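Local atomic coordinates of ferric iron-binding protein HitA (PDB entry 6IWF), a protein that binds ferric iron and, as a bacterial solute-binding protein, probably delivers it to a membrane importer, with a part in gallium uptake as well. Residues A[97-102]-A[227-232]. Sequence-based numbering, arbitrary orientation.
Sequences IGITAR and SGAAVL
Ile-97 and Ala-229 form an antiparallel hydrogen-bonded pair: Ile-97 N donates to Ala-229 O at 3.0 Å, and Ala-229 N returns a bond to Ile-97 O at 2.9 Å. At the next, non-hydrogen-bonded pair, two glycines bring the backbones close, with Gly-98 CA 4.1 Å from Gly-228 CA. The register then slips by one residue, because Ser-227 stands across from both Ile-99 and Thr-100. Ser-227 O accepts a nearly straight bond from Ile-99 N (2.8 Å), whereas Ser-227 N donates to Thr-100 O (2.9 Å). With Ile-99 turned to phi -113° and psi -50°, this is the signature of a classic beta bulge. The Ile-99 side chain leans along the partner strand, its CG1 3.9 Å from the methyl CB of Ala-229. Thr-100 holds OG1 between its backbone N and carbonyl carbon (chi1 66°), where it takes the hydroxyl bond from Ser-227 OG at 2.9 Å; the same OG1 is also bonded to Glu-263. Arg-102 folds back, bent at chi2 and chi3, bringing the edge of its guanidinium to Ser-227, with Ser-227 OG in the guanidinium plane. Its NH1 is salt-bridged to Glu-263, which thus joins Arg-102 to Thr-100, and the arginine side chain lies near Glu-60 and Tyr-196, which bind ferric iron though no metal is bound here. Both strands belong to the central mixed sheet, where 224-231 also pairs with 56-59 and 97-108 with 264-265; helix 238-248 packs on Ile-97 and Ala-229, and helix 251-258 on Ile-99 and Thr-100.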
loop_
_atom_site.group_PDB
_atom_site.type_symbol
_atom_site.label_atom_id
_atom_site.label_comp_id
_atom_site.label_asym_id
_atom_site.label_seq_id
_atom_site.Cartn_x
_atom_site.Cartn_y
_atom_site.Cartn_z
ATOM N N ILE A 97 -10.891 -0.667 7.937
ATOM C CA ILE A 97 -9.921 -0.258 8.945
ATOM C C ILE A 97 -8.513 -0.498 8.427
ATOM O O ILE A 97 -8.237 -1.511 7.780
ATOM C CB ILE A 97 -10.155 -0.987 10.287
ATOM C CG1 ILE A 97 -9.374 -0.297 11.400
ATOM C CG2 ILE A 97 -9.848 -2.483 10.182
ATOM C CD1 ILE A 97 -9.942 -0.607 12.797
ATOM N N GLY A 98 -7.627 0.452 8.707
ATOM C CA GLY A 98 -6.239 0.304 8.302
ATOM C C GLY A 98 -5.541 -0.747 9.146
ATOM O O GLY A 98 -5.822 -0.905 10.336
ATOM N N ILE A 99 -4.642 -1.492 8.507
ATOM C CA ILE A 99 -3.908 -2.583 9.140
ATOM C C ILE A 99 -2.429 -2.255 9.262
ATOM O O ILE A 99 -1.839 -2.413 10.332
ATOM C CB ILE A 99 -4.114 -3.911 8.380
ATOM C CG1 ILE A 99 -5.605 -4.243 8.241
ATOM C CG2 ILE A 99 -3.371 -5.033 9.074
ATOM C CD1 ILE A 99 -6.351 -4.305 9.568
ATOM N N THR A 100 -1.804 -1.830 8.161
ATOM C CA THR A 100 -0.429 -1.345 8.180
ATOM C C THR A 100 -0.344 -0.096 7.321
ATOM O O THR A 100 -1.223 0.179 6.506
ATOM C CB THR A 100 0.586 -2.361 7.641
ATOM O OG1 THR A 100 0.343 -2.585 6.246
ATOM C CG2 THR A 100 0.530 -3.696 8.417
ATOM N N ALA A 101 0.729 0.665 7.518
ATOM C CA ALA A 101 1.046 1.805 6.670
ATOM C C ALA A 101 2.434 1.612 6.074
ATOM O O ALA A 101 3.284 0.931 6.644
ATOM C CB ALA A 101 1.003 3.142 7.444
ATOM N N ARG A 102 2.651 2.198 4.902
ATOM C CA ARG A 102 3.944 2.136 4.236
ATOM C C ARG A 102 4.260 3.519 3.696
ATOM O O ARG A 102 3.390 4.393 3.646
ATOM C CB ARG A 102 3.922 1.161 3.068
ATOM C CG ARG A 102 3.106 1.792 1.978
ATOM C CD ARG A 102 2.290 0.862 1.207
ATOM N NE ARG A 102 1.424 0.032 2.025
ATOM C CZ ARG A 102 0.840 -1.048 1.529
ATOM N NH1 ARG A 102 0.063 -1.796 2.279
ATOM N NH2 ARG A 102 1.058 -1.370 0.256
ATOM N N SER A 227 -2.654 -0.054 4.036
ATOM C CA SER A 227 -3.391 -1.248 3.662
ATOM C C SER A 227 -4.557 -1.401 4.626
ATOM O O SER A 227 -4.508 -0.929 5.758
ATOM C CB SER A 227 -2.523 -2.501 3.726
ATOM O OG SER A 227 -2.269 -2.856 5.071
ATOM N N GLY A 228 -5.601 -2.088 4.180
ATOM C CA GLY A 228 -6.783 -2.141 5.016
ATOM C C GLY A 228 -7.553 -3.436 4.894
ATOM O O GLY A 228 -7.262 -4.303 4.068
ATOM N N ALA A 229 -8.563 -3.550 5.748
ATOM C CA ALA A 229 -9.373 -4.752 5.768
ATOM C C ALA A 229 -10.808 -4.401 6.110
ATOM O O ALA A 229 -11.100 -3.355 6.692
ATOM C CB ALA A 229 -8.851 -5.785 6.771
ATOM N N ALA A 230 -11.703 -5.311 5.758
ATOM C CA ALA A 230 -13.126 -5.054 5.924
ATOM C C ALA A 230 -13.865 -6.379 5.971
ATOM O O ALA A 230 -13.405 -7.379 5.427
ATOM C CB ALA A 230 -13.678 -4.181 4.785
ATOM N N VAL A 231 -15.015 -6.362 6.642
ATOM C CA VAL A 231 -15.982 -7.459 6.650
ATOM C C VAL A 231 -17.039 -7.189 5.584
ATOM O O VAL A 231 -17.571 -6.081 5.502
ATOM C CB VAL A 231 -16.638 -7.576 8.034
ATOM C CG1 VAL A 231 -17.770 -8.623 8.013
ATOM C CG2 VAL A 231 -15.580 -7.910 9.084
ATOM N N LEU A 232 -17.379 -8.207 4.792
ATOM C CA LEU A 232 -18.399 -8.025 3.764
ATOM C C LEU A 232 -19.785 -8.054 4.396
ATOM O O LEU A 232 -20.070 -8.890 5.259
ATOM C CB LEU A 232 -18.291 -9.106 2.686
ATOM C CG LEU A 232 -17.222 -8.936 1.605
ATOM C CD1 LEU A 232 -17.371 -7.576 0.920
ATOM C CD2 LEU A 232 -15.802 -9.123 2.146
#